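PDB 4AXH: (R)-specific secondary-alkylsulfatase from Pseudomonas sp., which hydrolyses (R)-secondary-alkyl sulfates enantioselectively, with strict inversion of configuration, to give homochiral (S)-alcohols and sulfate in a zinc-dependent reaction. Local coordinates for residues Ala62-Leu67 and Asn112-Leu117; Pro103-Gln108 and Glu513-Arg518; Pro122-Val127 and Asn134-Glu139; Tyr177-Ile182 and Ser290-Asp295; Gly222-Arg227 and Pro654-Val659. One frame throughout, in Å; residues are numbered along the deposited sequence. Where two conformers were deposited one is given.

Contact 1 (Ala62-Leu67 and Asn112-Leu117); sequences AAKRGL and NNIAGL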
# COMPACT_ATOMS: atom_id res chain seq x y z
N ALA A 62 -7.98 -3.47 36.35
CA ALA A 62 -7.66 -2.18 35.72
C ALA A 62 -8.90 -1.50 35.08
O ALA A 62 -8.95 -0.30 34.98
CB ALA A 62 -6.58 -2.35 34.71
N ALA A 63 -9.89 -2.27 34.69
CA ALA A 63 -11.08 -1.68 34.11
C ALA A 63 -12.06 -1.20 35.19
O ALA A 63 -12.63 -0.13 35.03
CB ALA A 63 -11.77 -2.68 33.17
N LYS A 64 -12.25 -1.98 36.29
CA LYS A 64 -13.20 -1.68 37.36
C LYS A 64 -12.70 -0.60 38.32
O LYS A 64 -13.50 -0.02 39.06
CB LYS A 64 -13.57 -2.95 38.13
CG LYS A 64 -14.38 -3.96 37.30
CD LYS A 64 -14.48 -5.31 37.97
CE LYS A 64 -15.35 -6.26 37.20
NZ LYS A 64 -15.35 -7.61 37.83
N ARG A 65 -11.38 -0.31 38.28
CA ARG A 65 -10.71 0.67 39.12
C ARG A 65 -11.08 2.06 38.73
O ARG A 65 -11.00 2.43 37.55
CB ARG A 65 -9.17 0.46 39.09
CG ARG A 65 -8.37 1.38 40.02
CD ARG A 65 -6.94 0.94 40.27
NE ARG A 65 -6.22 1.95 41.04
CZ ARG A 65 -4.90 2.06 41.15
NH1 ARG A 65 -4.10 1.18 40.55
NH2 ARG A 65 -4.36 3.06 41.83
N GLY A 66 -11.44 2.84 39.74
CA GLY A 66 -11.81 4.24 39.57
C GLY A 66 -13.28 4.47 39.25
O GLY A 66 -13.69 5.63 39.16
N LEU A 67 -14.07 3.40 39.09
CA LEU A 67 -15.50 3.47 38.76
C LEU A 67 -16.25 4.29 39.78
O LEU A 67 -16.36 3.90 40.95
CB LEU A 67 -16.15 2.08 38.56
CG LEU A 67 -17.67 2.07 38.24
CD1 LEU A 67 -17.96 2.70 36.90
CD2 LEU A 67 -18.21 0.70 38.24
N ASN A 112 -14.97 -4.77 27.87
CA ASN A 112 -15.57 -3.67 27.11
C ASN A 112 -16.97 -3.28 27.59
O ASN A 112 -17.53 -2.29 27.11
CB ASN A 112 -15.53 -3.99 25.59
CG ASN A 112 -14.17 -3.83 24.96
OD1 ASN A 112 -13.37 -3.00 25.39
ND2 ASN A 112 -13.87 -4.60 23.92
N ASN A 113 -17.51 -4.06 28.54
CA ASN A 113 -18.81 -3.84 29.18
C ASN A 113 -18.65 -2.93 30.38
O ASN A 113 -19.64 -2.33 30.82
CB ASN A 113 -19.43 -5.15 29.63
CG ASN A 113 -20.05 -5.97 28.56
OD1 ASN A 113 -19.67 -7.11 28.33
ND2 ASN A 113 -21.11 -5.50 27.99
N ILE A 114 -17.41 -2.81 30.92
CA ILE A 114 -17.12 -1.93 32.06
C ILE A 114 -17.21 -0.49 31.58
O ILE A 114 -16.21 0.09 31.13
CB ILE A 114 -15.84 -2.33 32.88
CG1 ILE A 114 -15.99 -3.75 33.47
CG2 ILE A 114 -15.59 -1.34 34.04
CD1 ILE A 114 -14.83 -4.69 33.25
N ALA A 115 -18.45 0.05 31.60
CA ALA A 115 -18.80 1.39 31.10
C ALA A 115 -19.15 2.38 32.20
O ALA A 115 -19.62 1.99 33.27
CB ALA A 115 -19.95 1.30 30.11
N GLY A 116 -18.90 3.66 31.91
CA GLY A 116 -19.23 4.73 32.84
C GLY A 116 -18.19 5.81 33.03
O GLY A 116 -17.39 6.09 32.12
N LEU A 117 -18.25 6.47 34.21
CA LEU A 117 -17.34 7.55 34.59
C LEU A 117 -16.33 6.96 35.53
O LEU A 117 -16.70 6.20 36.41
CB LEU A 117 -18.09 8.75 35.23
CG LEU A 117 -17.23 9.91 35.77
CD1 LEU A 117 -16.49 10.61 34.67
CD2 LEU A 117 -18.04 10.86 36.65

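Contact 2 (Pro103-Gln108 and Glu513-Arg518); sequences PSLWRQ and ENALWR. Unlike the reference sequence in segment 103-108: R107 (reference His).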
# COMPACT_ATOMS: atom_id res chain seq x y z
N PRO A 103 -13.61 -18.17 24.00
CA PRO A 103 -13.46 -17.64 25.37
C PRO A 103 -12.61 -16.40 25.51
O PRO A 103 -12.93 -15.61 26.39
CB PRO A 103 -12.93 -18.84 26.16
CG PRO A 103 -13.29 -20.02 25.37
CD PRO A 103 -13.17 -19.58 23.95
N SER A 104 -11.57 -16.22 24.66
CA SER A 104 -10.70 -15.03 24.65
C SER A 104 -11.49 -13.79 24.19
O SER A 104 -11.34 -12.73 24.76
CB SER A 104 -9.51 -15.26 23.73
OG SER A 104 -8.57 -14.21 23.79
N LEU A 105 -12.33 -13.95 23.14
CA LEU A 105 -13.19 -12.90 22.59
C LEU A 105 -14.20 -12.45 23.68
O LEU A 105 -14.39 -11.24 23.88
CB LEU A 105 -13.93 -13.38 21.33
CG LEU A 105 -14.84 -12.33 20.61
CD1 LEU A 105 -14.21 -10.93 20.52
CD2 LEU A 105 -15.20 -12.80 19.23
N TRP A 106 -14.79 -13.44 24.39
CA TRP A 106 -15.73 -13.24 25.48
C TRP A 106 -15.08 -12.46 26.64
O TRP A 106 -15.75 -11.68 27.30
CB TRP A 106 -16.21 -14.61 25.97
CG TRP A 106 -17.30 -14.58 27.00
CD1 TRP A 106 -17.14 -14.46 28.34
CD2 TRP A 106 -18.71 -14.75 26.77
NE1 TRP A 106 -18.36 -14.51 28.96
CE2 TRP A 106 -19.34 -14.70 28.02
CE3 TRP A 106 -19.50 -14.96 25.61
CZ2 TRP A 106 -20.73 -14.85 28.16
CZ3 TRP A 106 -20.88 -15.09 25.76
CH2 TRP A 106 -21.47 -15.04 27.02
N ARG A 107 -13.79 -12.70 26.91
CA ARG A 107 -13.01 -12.07 27.96
C ARG A 107 -12.94 -10.57 27.62
O ARG A 107 -13.19 -9.74 28.50
CB ARG A 107 -11.58 -12.67 27.95
CG ARG A 107 -10.92 -12.74 29.29
CD ARG A 107 -10.03 -11.58 29.52
NE ARG A 107 -9.71 -11.51 30.94
CZ ARG A 107 -8.74 -10.76 31.46
NH1 ARG A 107 -7.97 -10.02 30.67
NH2 ARG A 107 -8.52 -10.76 32.77
N GLN A 108 -12.60 -10.23 26.34
CA GLN A 108 -12.48 -8.86 25.85
C GLN A 108 -13.85 -8.20 25.83
O GLN A 108 -13.97 -7.03 26.22
CB GLN A 108 -11.85 -8.83 24.46
CG GLN A 108 -11.27 -7.47 24.07
CD GLN A 108 -10.00 -7.08 24.73
OE1 GLN A 108 -9.46 -7.73 25.63
NE2 GLN A 108 -9.45 -6.00 24.28
N GLU A 513 -11.31 -15.66 17.56
CA GLU A 513 -10.91 -14.80 18.68
C GLU A 513 -11.11 -13.32 18.30
O GLU A 513 -11.35 -12.47 19.17
CB GLU A 513 -9.42 -15.07 18.97
CG GLU A 513 -8.76 -14.08 19.89
CD GLU A 513 -7.45 -14.57 20.47
OE1 GLU A 513 -6.66 -15.18 19.71
OE2 GLU A 513 -7.23 -14.35 21.68
N ASN A 514 -10.99 -13.03 17.00
CA ASN A 514 -11.10 -11.72 16.41
C ASN A 514 -12.53 -11.23 16.34
O ASN A 514 -13.39 -11.90 15.76
CB ASN A 514 -10.44 -11.71 15.04
CG ASN A 514 -10.25 -10.32 14.52
OD1 ASN A 514 -11.20 -9.67 14.09
ND2 ASN A 514 -9.01 -9.82 14.58
N ALA A 515 -12.78 -10.06 16.92
CA ALA A 515 -14.10 -9.44 16.98
C ALA A 515 -14.57 -8.96 15.64
O ALA A 515 -15.75 -9.10 15.33
CB ALA A 515 -14.09 -8.30 17.96
N LEU A 516 -13.67 -8.42 14.81
CA LEU A 516 -13.98 -7.92 13.48
C LEU A 516 -14.27 -9.12 12.58
O LEU A 516 -15.23 -9.09 11.83
CB LEU A 516 -12.82 -7.05 12.96
CG LEU A 516 -12.84 -5.54 13.31
CD1 LEU A 516 -13.39 -5.25 14.69
CD2 LEU A 516 -11.49 -4.91 13.20
N TRP A 517 -13.50 -10.22 12.71
CA TRP A 517 -13.72 -11.44 11.93
C TRP A 517 -15.06 -12.03 12.31
O TRP A 517 -15.78 -12.50 11.44
CB TRP A 517 -12.60 -12.45 12.16
CG TRP A 517 -11.31 -12.15 11.42
CD1 TRP A 517 -10.71 -10.93 11.26
CD2 TRP A 517 -10.40 -13.13 10.87
NE1 TRP A 517 -9.54 -11.08 10.55
CE2 TRP A 517 -9.31 -12.41 10.31
CE3 TRP A 517 -10.43 -14.53 10.73
CZ2 TRP A 517 -8.28 -13.05 9.60
CZ3 TRP A 517 -9.40 -15.15 10.06
CH2 TRP A 517 -8.35 -14.42 9.50
N ARG A 518 -15.43 -11.96 13.60
CA ARG A 518 -16.73 -12.45 14.08
C ARG A 518 -17.87 -11.61 13.49
O ARG A 518 -18.86 -12.19 13.04
CB ARG A 518 -16.82 -12.56 15.62
CG ARG A 518 -18.10 -13.27 16.03
CD ARG A 518 -18.46 -13.11 17.48
NE ARG A 518 -19.76 -13.71 17.79
CZ ARG A 518 -19.92 -14.96 18.23
NH1 ARG A 518 -18.88 -15.77 18.34
NH2 ARG A 518 -21.13 -15.41 18.53

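Contact 3 (Pro122-Val127 and Asn134-Glu139); sequences PKLYQV and NMTIIE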
# COMPACT_ATOMS: atom_id res chain seq x y z
N PRO A 122 -7.09 12.35 41.08
CA PRO A 122 -7.97 13.51 41.36
C PRO A 122 -7.72 14.58 40.29
O PRO A 122 -6.56 14.71 39.85
CB PRO A 122 -7.53 13.96 42.75
CG PRO A 122 -6.81 12.76 43.34
CD PRO A 122 -6.14 12.11 42.19
N LYS A 123 -8.84 15.24 39.78
CA LYS A 123 -8.84 16.25 38.70
C LYS A 123 -8.69 15.59 37.29
O LYS A 123 -8.53 16.30 36.30
CB LYS A 123 -7.71 17.31 38.87
CG LYS A 123 -7.89 18.34 39.98
CD LYS A 123 -6.69 19.34 39.96
CE LYS A 123 -6.95 20.60 40.76
NZ LYS A 123 -6.07 21.73 40.37
N LEU A 124 -8.72 14.24 37.21
CA LEU A 124 -8.52 13.48 35.96
C LEU A 124 -9.46 12.29 35.86
O LEU A 124 -9.31 11.30 36.58
CB LEU A 124 -7.06 13.04 35.84
CG LEU A 124 -6.60 12.56 34.48
CD1 LEU A 124 -6.46 13.73 33.53
CD2 LEU A 124 -5.28 11.81 34.58
N TYR A 125 -10.45 12.41 34.97
CA TYR A 125 -11.50 11.43 34.77
C TYR A 125 -11.59 10.95 33.32
O TYR A 125 -10.96 11.51 32.42
CB TYR A 125 -12.86 11.97 35.26
CG TYR A 125 -12.81 12.46 36.69
CD1 TYR A 125 -12.30 13.72 37.00
CD2 TYR A 125 -13.26 11.67 37.74
CE1 TYR A 125 -12.20 14.15 38.32
CE2 TYR A 125 -13.21 12.12 39.06
CZ TYR A 125 -12.67 13.35 39.34
OH TYR A 125 -12.58 13.79 40.64
N GLN A 126 -12.37 9.89 33.11
CA GLN A 126 -12.53 9.30 31.81
C GLN A 126 -13.93 8.74 31.69
O GLN A 126 -14.45 8.16 32.65
CB GLN A 126 -11.48 8.21 31.63
CG GLN A 126 -10.99 8.03 30.21
CD GLN A 126 -9.62 7.39 30.16
OE1 GLN A 126 -8.80 7.85 29.24
NE2 GLN A 126 -9.32 6.42 30.88
N VAL A 127 -14.56 8.95 30.52
CA VAL A 127 -15.85 8.38 30.20
C VAL A 127 -15.56 7.35 29.14
O VAL A 127 -15.01 7.67 28.07
CB VAL A 127 -16.94 9.40 29.75
CG1 VAL A 127 -18.27 8.68 29.50
CG2 VAL A 127 -17.13 10.51 30.78
N ASN A 134 -13.26 6.86 23.93
CA ASN A 134 -13.26 7.43 25.28
C ASN A 134 -13.04 8.93 25.21
O ASN A 134 -12.41 9.44 24.26
CB ASN A 134 -12.12 6.82 26.14
CG ASN A 134 -12.10 5.31 26.24
OD1 ASN A 134 -13.10 4.60 26.03
ND2 ASN A 134 -10.94 4.79 26.59
N MET A 135 -13.51 9.63 26.27
CA MET A 135 -13.33 11.07 26.46
C MET A 135 -12.53 11.23 27.77
O MET A 135 -12.94 10.75 28.83
CB MET A 135 -14.72 11.76 26.58
CG MET A 135 -14.67 13.30 26.69
SD MET A 135 -16.24 14.04 27.26
CE MET A 135 -17.27 13.85 25.76
N THR A 136 -11.39 11.88 27.69
CA THR A 136 -10.58 12.18 28.87
C THR A 136 -10.97 13.59 29.36
O THR A 136 -10.94 14.55 28.57
CB THR A 136 -9.11 12.08 28.52
OG1 THR A 136 -8.82 10.79 27.96
CG2 THR A 136 -8.22 12.40 29.72
N ILE A 137 -11.37 13.72 30.63
CA ILE A 137 -11.73 15.00 31.22
C ILE A 137 -10.72 15.44 32.27
O ILE A 137 -10.67 14.86 33.34
CB ILE A 137 -13.18 15.06 31.77
CG1 ILE A 137 -14.19 14.64 30.70
CG2 ILE A 137 -13.48 16.47 32.29
CD1 ILE A 137 -15.39 13.93 31.22
N ILE A 138 -9.93 16.47 31.94
CA ILE A 138 -8.93 17.06 32.85
C ILE A 138 -9.61 18.27 33.48
O ILE A 138 -10.16 19.12 32.77
CB ILE A 138 -7.61 17.49 32.14
CG1 ILE A 138 -7.13 16.48 31.10
CG2 ILE A 138 -6.52 17.81 33.13
CD1 ILE A 138 -6.21 17.11 30.00
N GLU A 139 -9.55 18.37 34.82
CA GLU A 139 -10.13 19.51 35.53
C GLU A 139 -9.46 20.86 35.26
O GLU A 139 -9.77 21.49 34.24
CB GLU A 139 -10.48 19.19 36.97
CG GLU A 139 -11.82 18.46 36.97
CD GLU A 139 -12.30 17.68 38.17
OE1 GLU A 139 -11.72 17.83 39.28
OE2 GLU A 139 -13.33 17.00 38.03

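Contact 4 (Tyr177-Ile182 and Ser290-Asp295); sequences YSHSHI and SEAPSD. With ZN (zinc ion), chain D.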
# COMPACT_ATOMS: atom_id res chain seq x y z
N TYR A 177 -7.79 17.16 20.03
CA TYR A 177 -8.15 16.14 19.05
C TYR A 177 -6.89 15.31 18.97
O TYR A 177 -5.89 15.81 18.45
CB TYR A 177 -8.44 16.74 17.67
CG TYR A 177 -9.68 17.61 17.56
CD1 TYR A 177 -10.84 17.32 18.28
CD2 TYR A 177 -9.73 18.68 16.65
CE1 TYR A 177 -12.00 18.09 18.15
CE2 TYR A 177 -10.90 19.43 16.49
CZ TYR A 177 -12.03 19.14 17.24
OH TYR A 177 -13.17 19.88 17.09
N SER A 178 -6.89 14.10 19.53
CA SER A 178 -5.71 13.23 19.51
C SER A 178 -5.24 12.93 18.08
O SER A 178 -4.04 12.92 17.82
CB SER A 178 -5.98 11.93 20.26
OG SER A 178 -6.96 11.11 19.63
N HIS A 179 -6.19 12.69 17.16
CA HIS A 179 -5.92 12.34 15.77
C HIS A 179 -7.15 12.56 14.87
O HIS A 179 -8.28 12.78 15.37
CB HIS A 179 -5.37 10.89 15.64
CG HIS A 179 -6.31 9.81 16.11
ND1 HIS A 179 -6.63 9.68 17.45
CD2 HIS A 179 -6.90 8.82 15.41
CE1 HIS A 179 -7.42 8.61 17.51
NE2 HIS A 179 -7.61 8.07 16.31
N SER A 180 -6.93 12.44 13.54
CA SER A 180 -7.93 12.64 12.50
C SER A 180 -8.96 11.50 12.29
O SER A 180 -9.31 11.23 11.14
CB SER A 180 -7.26 13.06 11.20
OG SER A 180 -6.36 12.06 10.77
N HIS A 181 -9.50 10.87 13.36
CA HIS A 181 -10.54 9.84 13.22
C HIS A 181 -11.88 10.31 13.77
O HIS A 181 -11.92 10.97 14.81
CB HIS A 181 -10.14 8.49 13.80
CG HIS A 181 -9.10 7.76 13.01
ND1 HIS A 181 -8.25 6.84 13.60
CD2 HIS A 181 -8.78 7.85 11.69
CE1 HIS A 181 -7.45 6.41 12.64
NE2 HIS A 181 -7.75 6.97 11.47
N ILE A 182 -12.98 9.98 13.07
CA ILE A 182 -14.33 10.41 13.42
C ILE A 182 -14.77 10.08 14.85
O ILE A 182 -15.56 10.82 15.43
CB ILE A 182 -15.41 10.07 12.36
CG1 ILE A 182 -14.81 9.92 10.95
CG2 ILE A 182 -16.52 11.14 12.35
CD1 ILE A 182 -15.66 9.07 9.87
N SER A 290 1.25 6.72 11.84
CA SER A 290 1.13 5.40 12.49
C SER A 290 -0.35 4.90 12.40
O SER A 290 -0.78 4.54 11.32
CB SER A 290 1.69 5.45 13.92
OG SER A 290 1.08 6.45 14.71
N GLU A 291 -1.14 4.93 13.51
CA GLU A 291 -2.54 4.52 13.51
C GLU A 291 -3.43 5.50 12.65
O GLU A 291 -4.46 5.08 12.12
CB GLU A 291 -3.04 4.44 14.97
CG GLU A 291 -4.44 3.88 15.11
CD GLU A 291 -5.51 4.94 15.17
OE1 GLU A 291 -5.15 6.13 15.34
OE2 GLU A 291 -6.71 4.58 15.11
N ALA A 292 -3.03 6.79 12.55
CA ALA A 292 -3.73 7.81 11.77
C ALA A 292 -2.73 8.73 11.11
O ALA A 292 -1.66 8.95 11.67
CB ALA A 292 -4.67 8.61 12.65
N PRO A 293 -3.05 9.33 9.93
CA PRO A 293 -2.10 10.24 9.25
C PRO A 293 -1.74 11.49 10.06
O PRO A 293 -0.56 11.88 10.10
CB PRO A 293 -2.81 10.61 7.95
CG PRO A 293 -3.76 9.47 7.72
CD PRO A 293 -4.26 9.14 9.10
N SER A 294 -2.73 12.08 10.73
CA SER A 294 -2.57 13.24 11.61
C SER A 294 -2.83 12.64 12.97
O SER A 294 -3.94 12.19 13.23
CB SER A 294 -3.58 14.34 11.27
OG SER A 294 -3.20 15.53 11.93
N ASP A 295 -1.77 12.51 13.78
CA ASP A 295 -1.82 11.77 15.05
C ASP A 295 -0.79 12.27 16.07
O ASP A 295 0.26 12.78 15.70
CB ASP A 295 -1.52 10.29 14.70
CG ASP A 295 -1.73 9.23 15.75
OD1 ASP A 295 -2.53 9.46 16.69
OD2 ASP A 295 -1.12 8.16 15.61
ZN ZN D . -8.10 6.16 15.62
O HOH W 1 -10.11 5.63 15.83

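Contact 5 (Gly222-Arg227 and Pro654-Val659); sequences GTAMAR and PKFNIV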
# COMPACT_ATOMS: atom_id res chain seq x y z
N GLY A 222 -15.52 6.48 -0.40
CA GLY A 222 -16.58 6.37 0.58
C GLY A 222 -17.63 5.30 0.45
O GLY A 222 -17.87 4.62 1.44
N THR A 223 -18.31 5.20 -0.69
CA THR A 223 -19.42 4.28 -0.81
C THR A 223 -19.02 2.82 -0.69
O THR A 223 -19.81 2.05 -0.14
CB THR A 223 -20.46 4.70 -1.89
OG1 THR A 223 -20.66 3.66 -2.84
CG2 THR A 223 -20.17 6.06 -2.55
N ALA A 224 -17.80 2.45 -1.13
CA ALA A 224 -17.32 1.07 -1.02
C ALA A 224 -16.91 0.78 0.42
O ALA A 224 -17.22 -0.27 0.97
CB ALA A 224 -16.14 0.86 -1.94
N MET A 225 -16.24 1.75 1.02
CA MET A 225 -15.76 1.77 2.40
C MET A 225 -16.95 1.63 3.38
O MET A 225 -16.94 0.77 4.25
CB MET A 225 -15.07 3.11 2.60
CG MET A 225 -13.83 3.08 3.39
SD MET A 225 -12.80 4.31 2.51
CE MET A 225 -11.55 3.37 1.95
N ALA A 226 -17.99 2.46 3.19
CA ALA A 226 -19.20 2.50 4.02
C ALA A 226 -19.99 1.20 4.05
O ALA A 226 -20.55 0.83 5.09
CB ALA A 226 -20.12 3.65 3.61
N ARG A 227 -20.06 0.52 2.91
CA ARG A 227 -20.78 -0.73 2.76
C ARG A 227 -19.94 -1.91 3.30
O ARG A 227 -20.47 -2.78 3.99
CB ARG A 227 -21.19 -0.90 1.28
CG ARG A 227 -21.72 -2.24 0.87
CD ARG A 227 -22.94 -2.71 1.62
NE ARG A 227 -23.26 -4.07 1.17
CZ ARG A 227 -23.79 -5.01 1.94
NH1 ARG A 227 -24.10 -4.75 3.20
NH2 ARG A 227 -24.04 -6.21 1.44
N PRO A 654 -24.60 2.68 -1.45
CA PRO A 654 -23.77 1.81 -0.60
C PRO A 654 -24.54 0.64 -0.00
O PRO A 654 -24.64 0.50 1.23
CB PRO A 654 -23.24 2.77 0.48
CG PRO A 654 -24.28 3.88 0.55
CD PRO A 654 -25.17 3.80 -0.68
N LYS A 655 -25.11 -0.19 -0.89
CA LYS A 655 -25.82 -1.42 -0.53
C LYS A 655 -25.70 -2.54 -1.56
O LYS A 655 -26.63 -3.31 -1.78
CB LYS A 655 -27.23 -1.21 0.08
CG LYS A 655 -28.28 -0.49 -0.75
CD LYS A 655 -29.60 -0.39 0.09
CE LYS A 655 -29.93 1.04 0.53
NZ LYS A 655 -30.66 1.15 1.84
N PHE A 656 -24.50 -2.65 -2.14
CA PHE A 656 -24.16 -3.68 -3.12
C PHE A 656 -23.92 -5.05 -2.47
O PHE A 656 -23.65 -5.13 -1.26
CB PHE A 656 -22.93 -3.26 -3.93
CG PHE A 656 -21.74 -2.75 -3.14
CD1 PHE A 656 -20.85 -3.64 -2.55
CD2 PHE A 656 -21.47 -1.39 -3.07
CE1 PHE A 656 -19.71 -3.17 -1.88
CE2 PHE A 656 -20.35 -0.92 -2.39
CZ PHE A 656 -19.47 -1.81 -1.81
N ASN A 657 -23.99 -6.14 -3.28
CA ASN A 657 -23.73 -7.48 -2.78
C ASN A 657 -22.24 -7.66 -2.47
O ASN A 657 -21.38 -7.14 -3.20
CB ASN A 657 -24.15 -8.56 -3.77
CG ASN A 657 -25.62 -8.71 -4.02
OD1 ASN A 657 -26.49 -8.27 -3.24
ND2 ASN A 657 -25.92 -9.40 -5.12
N ILE A 658 -21.95 -8.40 -1.40
CA ILE A 658 -20.59 -8.70 -1.03
C ILE A 658 -20.34 -10.20 -1.19
O ILE A 658 -19.40 -10.59 -1.87
CB ILE A 658 -20.23 -8.07 0.35
CG1 ILE A 658 -19.97 -6.55 0.17
CG2 ILE A 658 -19.01 -8.78 0.98
CD1 ILE A 658 -20.05 -5.70 1.39
N VAL A 659 -21.24 -11.02 -0.64
CA VAL A 659 -21.17 -12.48 -0.65
C VAL A 659 -22.01 -13.11 -1.82
O VAL A 659 -22.40 -14.30 -1.72
CB VAL A 659 -21.59 -13.03 0.76
CG1 VAL A 659 -20.87 -12.30 1.88
CG2 VAL A 659 -23.10 -12.91 0.95

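Contact 1 (Ala62-Leu67 and Asn112-Leu117)
I114 is the side chain that spans this contact, fitting against the last turn of the helix that ends at K64. Its two branches do separate work. On the longer one, I114 CD1 lies 3.7 Å from A63 CB and 4.1 Å from K64 CG, and the K64 chain runs across it at about a right angle. The shorter one meets the A63 carbonyl, I114 CG2 lying 3.3 Å from A63 O. With CG2 anti to the backbone N and CG1 anti to the carbonyl carbon (chi1 -61°), both branches face the helix end together. Further along, L67 adds a looser touch: its CD1 sits 3.8 Å from L117 O and 4.1 Å from A115 O.

Backbone turns set these groups in place. I114 is the centre of an inverse gamma turn, while a type II turn from K64 to L67 reverses the chain as it leaves the helix. Beyond the two segments, backbone hydrogen bonds between L117 and both I68 and A69 continue the pairing of strands 67-70 and 116-119, and R65 makes a cation-pi contact with W360. With no hydrogen bond between them, 62-67 and 112-117 meet by van der Waals packing alone, and the hydrogen bonding lies in the adjoining strand pairing.

Contact 2 (Pro103-Gln108 and Glu513-Arg518)
L105 supplies the apolar part of this contact, extending from helix 103-111 over the turn that starts helix 515-529. Chi1 (-178°) carries CG toward that turn, and chi2 (42°) sends the two methyls to different partners: L105 CD1 packs at 3.7 Å from A515 CB, and L105 CD2 at 3.7 Å from R518 CD, on the aliphatic part of a chain it meets at a slant. Between them the root of the leucine rests on the peptide, with L105 CB 3.5 Å from E513 O.

The polar part is carried by S104 and E513. In the conformer described, S104 OG donates to E513 OE2 at 2.5 Å, from the anti side of the carboxylate; the serine was modelled in two conformers, so the fine geometry is doubtful. S104 OG also hydrogen-bonds Y416 OH. The other carboxylate oxygen, E513 OE1, forms a salt bridge with R414, and the guanidinium of R518 bonds beyond the contact, to the carbonyl oxygens of A243 and T100.

A third kind of interaction lies within 513-518. N514 OD1 accepts from W517 N at 2.7 Å and, weakly, from L516 N, while its ND2 bonds weakly to the carbonyls of S415 and Y417. The N514 side chain is about 6 Å from those of Y417 and N318, both sulfate-binding residues. This is a classic asparagine N-cap, here starting a helix of the alkylsulfatase dimerisation region and set against helix 103-111.

Contact 3 (Pro122-Val127 and Asn134-Glu139)
Chi1 of -54° places Y125 CG anti to the carbonyl carbon, and the extended outer part of E139 brings its carboxylate obliquely up to the ring, with E139 OE2 3.1 Å from Y125 CE1. The carboxylate plane is inclined 34° to the ring. E139 is also held from outside, by Y163 through OE2 and by a salt bridge to R167 through OE1.

V127 CG2 meets I137 CD1 at 3.9 Å on the same sheet face as Y125. On the other face L124 and I138 lie side by side, pointing the same way, with CD1 of L124 3.7 Å from CG1 of I138. The backbones pair through reciprocal bonds, Y125 N to I137 O at 3.0 Å and I137 N to Y125 O at 2.9 Å, repeated between V127 and M135; E139 N to K123 O, 2.7 Å, extends them.

The result is an antiparallel beta hairpin, strands 124-128 and 135-138, within the larger mixed sheet of the metallo-beta-lactamase fold, the N134 side chain about 8 Å from a zinc ion.

Contact 4 (Tyr177-Ile182 and Ser290-Asp295)
Two histidines of one loop, H179 and H181, hold the same zinc ion through different ring nitrogens, H179 NE2 and H181 ND1, each 2.1 Å from the metal. From the facing loop E291 OE2 binds the zinc at 2.2 Å; the glutamate chain, bent at chi2 (-94°), turns the carboxylate back to the metal. That oxygen lies in the plane of the H181 ring, although the ring and carboxylate planes stand 85° apart. A water 2.1 Å from the zinc and D310, which also binds the second zinc, complete the site.

A292 packs against both histidine rings. Its CB sits over the face of H181, 3.9 Å from the ring centroid in a CH-pi contact, and also touches H179 CD2. The loops are tied directly by S180 N donating to S294 O at 3.0 Å. A second shell orients H179: its ND1 donates to S178 OG at 2.6 Å, and S178 OG is in turn hydrogen-bonded to D148.

The loop at 177-182 begins the HxHxDH signature of the metallo-beta-lactamase superfamily, continued by the second zinc's ligands D183 and H184. With ligands drawn from both loops, the geometry of this zinc depends on their relative placement, and the coordinated water is consistent with the hydrolytic chemistry of the family.

Contact 5 (Gly222-Arg227 and Pro654-Val659)
R227 lays its aliphatic chain over the F656 ring, with R227 CG almost above the centre, 3.5 Å from the centroid and 13° off the normal. The bend at chi2 (58°) then takes the guanidinium past the ring, at a steep angle to it, to the main chain of the same phenylalanine. There two nitrogens grip one oxygen side-on, R227 NE at 2.7 Å and R227 NH2 at 2.9 Å from F656 O. CD1 of I658 lies over one guanidinium face, toward its rim, 3.6 Å from R227 NE. At the edge of the aromatic ring A224 CA approaches F656 CZ to 3.7 Å, and P654 CB rests 3.6 Å from T223 O.

Outside the two segments, E527 forms a salt bridge with NH2, and Q230 bonds to NH1. The second subunit borders the contact as well, N388 of that chain bonding to A224 N.

One arginine thus unites CH-pi packing with a forked bond to a carbonyl, which probably polarises F656 O and fastens the C-terminal tail to a helix of the metallo-beta-lactamase region.

How the contacts relate
Contact 4 holds three ligands of one of the two zinc ions, and the others lie around it at graded distances. Contact 3, with nearest atoms about 7 Å from contact 4, belongs to the sheet that strand 172-176 joins before the metal-binding loop. Contacts 1 and 3 touch, L117 CD1 packing 3.9 Å from Y125 CB, because strands 116-119 and 124-128 are neighbours in that sheet. Contacts 1 and 2 cross along the chain, helix 103-111 leading into strand 116-119; the loop closed by contact 2 encloses contacts 3 and 4, and contact 2 places N514 near the sulfate-binding residues Y417 and N318. Contact 5, about 9 Å from contact 4 at the nearest atoms, lies across the chain's centre from contacts 1 and 3.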